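Local coordinates for glyoxalase family protein (Listeria monocytogenes, PDB 2P7Q) that catalyses the hydration of the antibiotic fosfomycin, probably with manganese(II) as its cofactor, and so gives resistance to the drug, at residues 79-83 / 104-108; 41-45 / 55-59. The protein carries 1 engineered substitution. All coordinates share one frame; numbering follows the deposited sequence.

Interaction 1: 79-83 / 104-108. With GG6 ([(1S,2S)-1,2-dihydroxypropyl]phosphonic acid), chain H.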
loop_
_atom_site.group_PDB
_atom_site.type_symbol
_atom_site.label_atom_id
_atom_site.label_comp_id
_atom_site.label_asym_id
_atom_site.label_seq_id
_atom_site.Cartn_x
_atom_site.Cartn_y
_atom_site.Cartn_z
ATOM N N VAL A 79 18.591 10.767 -0.385
ATOM C CA VAL A 79 18.278 10.158 -1.664
ATOM C C VAL A 79 19.453 9.382 -2.228
ATOM O O VAL A 79 19.302 8.233 -2.631
ATOM C CB VAL A 79 17.835 11.191 -2.693
ATOM C CG1 VAL A 79 17.676 10.518 -4.051
ATOM C CG2 VAL A 79 16.518 11.815 -2.248
ATOM N N ASP A 80 20.619 10.007 -2.273
ATOM C CA ASP A 80 21.791 9.331 -2.792
ATOM C C ASP A 80 22.106 8.068 -1.994
ATOM O O ASP A 80 22.341 7.007 -2.578
ATOM C CB ASP A 80 23.003 10.269 -2.779
ATOM C CG ASP A 80 22.899 11.379 -3.820
ATOM O OD1 ASP A 80 23.737 12.305 -3.818
ATOM O OD2 ASP A 80 21.976 11.321 -4.651
ATOM N N GLU A 81 22.088 8.169 -0.668
ATOM C CA GLU A 81 22.417 7.016 0.175
ATOM C C GLU A 81 21.561 5.797 -0.094
ATOM O O GLU A 81 22.078 4.687 -0.244
ATOM C CB GLU A 81 22.328 7.382 1.649
ATOM C CG GLU A 81 23.239 8.515 2.016
ATOM C CD GLU A 81 23.563 8.549 3.490
ATOM O OE1 GLU A 81 22.638 8.457 4.335
ATOM O OE2 GLU A 81 24.764 8.684 3.799
ATOM N N TYR A 82 20.254 5.998 -0.144
ATOM C CA TYR A 82 19.345 4.898 -0.419
ATOM C C TYR A 82 19.576 4.350 -1.823
ATOM O O TYR A 82 19.399 3.162 -2.068
ATOM C CB TYR A 82 17.898 5.353 -0.263
ATOM C CG TYR A 82 17.416 5.246 1.153
ATOM C CD1 TYR A 82 17.313 6.371 1.967
ATOM C CD2 TYR A 82 17.099 4.002 1.697
ATOM C CE1 TYR A 82 16.909 6.254 3.290
ATOM C CE2 TYR A 82 16.694 3.879 3.015
ATOM C CZ TYR A 82 16.604 5.003 3.804
ATOM O OH TYR A 82 16.236 4.850 5.120
ATOM N N THR A 83 19.983 5.213 -2.744
ATOM C CA THR A 83 20.232 4.773 -4.111
ATOM C C THR A 83 21.509 3.931 -4.141
ATOM O O THR A 83 21.716 3.118 -5.041
ATOM C CB THR A 83 20.417 5.974 -5.078
ATOM O OG1 THR A 83 19.254 6.813 -5.043
ATOM C CG2 THR A 83 20.646 5.481 -6.490
ATOM N N GLY A 104 9.228 16.527 -5.205
ATOM C CA GLY A 104 10.489 15.998 -4.711
ATOM C C GLY A 104 11.017 14.791 -5.463
ATOM O O GLY A 104 10.277 14.138 -6.200
ATOM N N ARG A 105 12.299 14.492 -5.277
ATOM C CA ARG A 105 12.929 13.345 -5.933
ATOM C C ARG A 105 12.348 12.029 -5.396
ATOM O O ARG A 105 11.886 11.959 -4.252
ATOM C CB ARG A 105 14.439 13.353 -5.684
ATOM C CG ARG A 105 15.174 14.585 -6.163
ATOM C CD ARG A 105 16.031 14.298 -7.398
ATOM N NE ARG A 105 17.156 13.377 -7.178
ATOM C CZ ARG A 105 18.075 13.505 -6.218
ATOM N NH1 ARG A 105 18.014 14.514 -5.354
ATOM N NH2 ARG A 105 19.085 12.644 -6.146
ATOM N N SER A 106 12.364 10.993 -6.229
ATOM C CA SER A 106 11.871 9.677 -5.826
ATOM C C SER A 106 12.786 8.560 -6.330
ATOM O O SER A 106 13.519 8.734 -7.308
ATOM C CB SER A 106 10.468 9.417 -6.380
ATOM O OG SER A 106 9.499 10.291 -5.839
ATOM N N ILE A 107 12.734 7.417 -5.651
ATOM C CA ILE A 107 13.498 6.230 -6.042
ATOM C C ILE A 107 12.480 5.101 -6.162
ATOM O O ILE A 107 11.773 4.792 -5.203
ATOM C CB ILE A 107 14.535 5.781 -4.973
ATOM C CG1 ILE A 107 15.582 6.861 -4.730
ATOM C CG2 ILE A 107 15.234 4.515 -5.432
ATOM C CD1 ILE A 107 16.481 6.547 -3.535
ATOM N N TYR A 108 12.389 4.493 -7.336
ATOM C CA TYR A 108 11.453 3.388 -7.525
ATOM C C TYR A 108 12.255 2.110 -7.719
ATOM O O TYR A 108 13.350 2.143 -8.279
ATOM C CB TYR A 108 10.548 3.646 -8.737
ATOM C CG TYR A 108 9.354 4.545 -8.446
ATOM C CD1 TYR A 108 9.346 5.896 -8.817
ATOM C CD2 TYR A 108 8.217 4.033 -7.821
ATOM C CE1 TYR A 108 8.224 6.704 -8.577
ATOM C CE2 TYR A 108 7.103 4.834 -7.576
ATOM C CZ TYR A 108 7.108 6.163 -7.957
ATOM O OH TYR A 108 5.974 6.923 -7.720
HETATM O O1 GG6 H . 5.372 9.338 -6.563
HETATM C C2 GG6 H . 4.748 10.639 -6.774
HETATM C C3 GG6 H . 5.868 11.697 -7.093
HETATM C C1 GG6 H . 3.715 10.593 -7.964
HETATM O O2 GG6 H . 4.359 10.242 -9.180
HETATM P P GG6 H . 2.407 9.424 -7.686
HETATM O O3 GG6 H . 1.639 9.783 -6.381
HETATM O O4 GG6 H . 1.521 9.481 -8.815
HETATM O O5 GG6 H . 2.982 7.954 -7.556
#
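Ile107 drives its CD1 methyl into the first turn of helix 79-87, where it meets Val79 O, Tyr82 CB and Thr83 OG1, and this is the tight half of the contact. Ile107 CD1 lies 3.2 Å from Thr83 OG1. The same Ile107 CD1 is 3.4 Å from Val79 O. The extended end of the isoleucine (chi2 171°) explains why this terminal methyl leads the approach. The two polar atoms it meets are already engaged with each other: Thr83 OG1 donates to Val79 O over 2.8 Å, from above the carbonyl plane, while Thr83 N reaches the same oxygen from the other face. One carbonyl is thus gripped twice, and the methyl covers a polar spot whose bonding is internal to the helix. Buried Val79 extends the close packing toward Arg105: its CG1 rests over one face of the Arg105 guanidinium, displaced toward the rim and 3.3 Å from Arg105 NH2.

In the vicinal oxygen chelate fold, helices back curved sheets whose other face forms the metal pocket, and the geometry here agrees. The axis of 79-83 runs only 13° from that of strand 106-108. Arg105 and Ile107 turn toward the helix. Ser106 turns away from it, bonding to Glu118 and His120, and Tyr108 OH donates to O1 of the bound diol phosphonate at 2.7 Å. Tyr108 also belongs to the manganese site.

The solvent side is looser. Exposed Asp80 brings OD2 to the edge of the guanidinium, in its plane, for a salt bridge of 3.5 Å to Arg105 NH2. The carboxylate and guanidinium planes are 67° apart, so the groups do not meet flat, and the bridge rests on this one long approach. Arg105 has a further, long and weak ion pair, from NE to Glu96.

Interaction 2: 41-45 / 55-59. With GG6 ([(1S,2S)-1,2-dihydroxypropyl]phosphonic acid), chain J.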
loop_
_atom_site.group_PDB
_atom_site.type_symbol
_atom_site.label_atom_id
_atom_site.label_comp_id
_atom_site.label_asym_id
_atom_site.label_seq_id
_atom_site.Cartn_x
_atom_site.Cartn_y
_atom_site.Cartn_z
ATOM N N LEU A 41 -1.096 -21.735 10.010
ATOM C CA LEU A 41 -1.795 -21.820 8.730
ATOM C C LEU A 41 -0.841 -21.650 7.560
ATOM O O LEU A 41 -0.933 -22.348 6.555
ATOM C CB LEU A 41 -2.900 -20.768 8.659
ATOM N N SER A 42 0.083 -20.714 7.686
ATOM C CA SER A 42 1.033 -20.500 6.612
ATOM C C SER A 42 2.310 -19.871 7.115
ATOM O O SER A 42 2.371 -19.331 8.220
ATOM C CB SER A 42 0.415 -19.627 5.527
ATOM O OG SER A 42 -0.076 -18.435 6.100
ATOM N N LYS A 43 3.333 -19.957 6.283
ATOM C CA LYS A 43 4.631 -19.422 6.617
ATOM C C LYS A 43 4.583 -17.905 6.437
ATOM O O LYS A 43 4.372 -17.410 5.331
ATOM C CB LYS A 43 5.673 -20.055 5.697
ATOM C CG LYS A 43 7.085 -19.992 6.228
ATOM C CD LYS A 43 8.100 -20.157 5.088
ATOM C CE LYS A 43 8.817 -21.512 5.132
ATOM N NZ LYS A 43 9.723 -21.619 3.930
ATOM N N GLU A 44 4.775 -17.166 7.523
ATOM C CA GLU A 44 4.709 -15.717 7.425
ATOM C C GLU A 44 5.453 -14.951 8.513
ATOM O O GLU A 44 5.769 -15.479 9.579
ATOM C CB GLU A 44 3.246 -15.283 7.425
ATOM C CG GLU A 44 2.488 -15.746 8.654
ATOM C CD GLU A 44 1.105 -15.134 8.762
ATOM O OE1 GLU A 44 0.307 -15.264 7.812
ATOM O OE2 GLU A 44 0.815 -14.524 9.810
ATOM N N LYS A 45 5.722 -13.683 8.225
ATOM C CA LYS A 45 6.410 -12.813 9.165
ATOM C C LYS A 45 5.810 -11.400 9.169
ATOM O O LYS A 45 5.290 -10.919 8.158
ATOM C CB LYS A 45 7.906 -12.769 8.831
ATOM C CG LYS A 45 8.595 -14.114 8.981
ATOM C CD LYS A 45 10.052 -14.055 8.584
ATOM C CE LYS A 45 10.778 -15.363 8.948
ATOM N NZ LYS A 45 12.214 -15.405 8.507
ATOM N N CYS A 55 3.136 -7.190 6.612
ATOM C CA CYS A 55 3.046 -8.638 6.720
ATOM C C CYS A 55 3.492 -9.310 5.432
ATOM O O CYS A 55 3.125 -8.889 4.340
ATOM C CB CYS A 55 1.624 -9.066 7.032
ATOM S SG CYS A 55 1.062 -8.572 8.651
ATOM N N ILE A 56 4.290 -10.362 5.575
ATOM C CA ILE A 56 4.797 -11.115 4.438
ATOM C C ILE A 56 4.357 -12.573 4.584
ATOM O O ILE A 56 4.577 -13.196 5.619
ATOM C CB ILE A 56 6.340 -11.033 4.379
ATOM C CG1 ILE A 56 6.789 -9.567 4.354
ATOM C CG2 ILE A 56 6.854 -11.736 3.140
ATOM C CD1 ILE A 56 6.337 -8.784 3.113
ATOM N N MET A 57 3.709 -13.093 3.547
ATOM C CA MET A 57 3.228 -14.467 3.524
ATOM C C MET A 57 3.804 -15.174 2.316
ATOM O O MET A 57 3.956 -14.569 1.256
ATOM C CB MET A 57 1.709 -14.508 3.425
ATOM C CG MET A 57 0.981 -14.197 4.702
ATOM S SD MET A 57 -0.788 -14.442 4.468
ATOM C CE MET A 57 -0.879 -16.207 4.356
ATOM N N GLU A 58 4.107 -16.459 2.464
ATOM C CA GLU A 58 4.675 -17.219 1.358
ATOM C C GLU A 58 3.546 -17.878 0.572
ATOM O O GLU A 58 2.620 -18.449 1.149
ATOM C CB GLU A 58 5.671 -18.267 1.895
ATOM C CG GLU A 58 6.686 -18.788 0.864
ATOM C CD GLU A 58 7.864 -19.550 1.498
ATOM O OE1 GLU A 58 7.632 -20.551 2.205
ATOM O OE2 GLU A 58 9.028 -19.145 1.283
ATOM N N GLY A 59 3.617 -17.767 -0.749
ATOM C CA GLY A 59 2.597 -18.352 -1.596
ATOM C C GLY A 59 3.063 -18.353 -3.035
ATOM O O GLY A 59 4.084 -17.741 -3.353
HETATM O O1 GG6 J . -5.656 -9.500 7.878
HETATM C C2 GG6 J . -5.358 -10.473 8.896
HETATM C C3 GG6 J . -6.691 -11.078 9.439
HETATM C C1 GG6 J . -4.456 -11.631 8.340
HETATM O O2 GG6 J . -5.067 -12.403 7.290
HETATM P P GG6 J . -2.879 -11.054 7.728
HETATM O O3 GG6 J . -2.191 -10.171 8.846
HETATM O O4 GG6 J . -2.067 -12.216 7.469
HETATM O O5 GG6 J . -3.029 -10.220 6.407
#
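An antiparallel strand pairing joins Glu44 to Met57 and Lys45 to Ile56 at the open end of the hairpin formed by strands 44-49 and 52-58. Lys45 and Ile56 make the hydrogen-bonded pair: Lys45 N gives to Ile56 O at 2.9 Å, and Ile56 N returns a straighter bond to Lys45 O (N-H...O 169°). Beyond the non-hydrogen-bonded pair of Glu44 and Met57, Glu58 N reaches Lys43 O at 3.0 Å, so one further backbone bond extends past the last bridge pair.

The two faces of this sheet serve different ends, as expected of the vicinal oxygen chelate fold. Ile56 lies on the face covered by helix 15-26, touching Leu15 and Leu22. Glu44 and Met57 share the pocket face, side by side and pointing the same way, with Glu44 OE1 3.4 Å from Met57 CG. The Glu44 chain leaves with CG between its backbone N and carbonyl carbon (chi1 58°), then runs extended along the methionine. Glu44 is probably the proton acceptor; its OE1 lies 3.9 Å from phosphonate O4 of the bound diol, while Cys55 SG stands 3.6 Å from O3. Tyr67 of the second subunit packs on Met57.

At the open end of the hairpin, Lys43 and Glu58 also run alongside each other. Glu58 OE1 accepts from Lys43 NZ at 2.9 Å through its syn lone pair, while Glu58 OE2 accepts from Leu15 N at the start of helix 15-26. Both carboxylate oxygens are therefore held, which should restrain rotation of the group.

From the N terminus, strand 4-12, helix 15-26 and strand 29-33 come first. Interaction 2 then closes the hairpin 44-49/52-58, returning after nine residues. The chain passes through strand 69-73 before interaction 1 opens, and 20 residues, four of them still helix and none strand, separate its segments. The contacts are in series, neither nested nor crossed, with centres 29 Å apart on opposite sides of the chain's centre. Interaction 2 lies within the four-stranded sheet; interaction 1 packs helix 79-87 on an outermost strand of the three-stranded sheet. Dimerisation relates them: Tyr108 OH of the second subunit is hydrogen-bonded to the ligand beside 41-45/55-59, so each pocket draws on both sheets, one from each subunit.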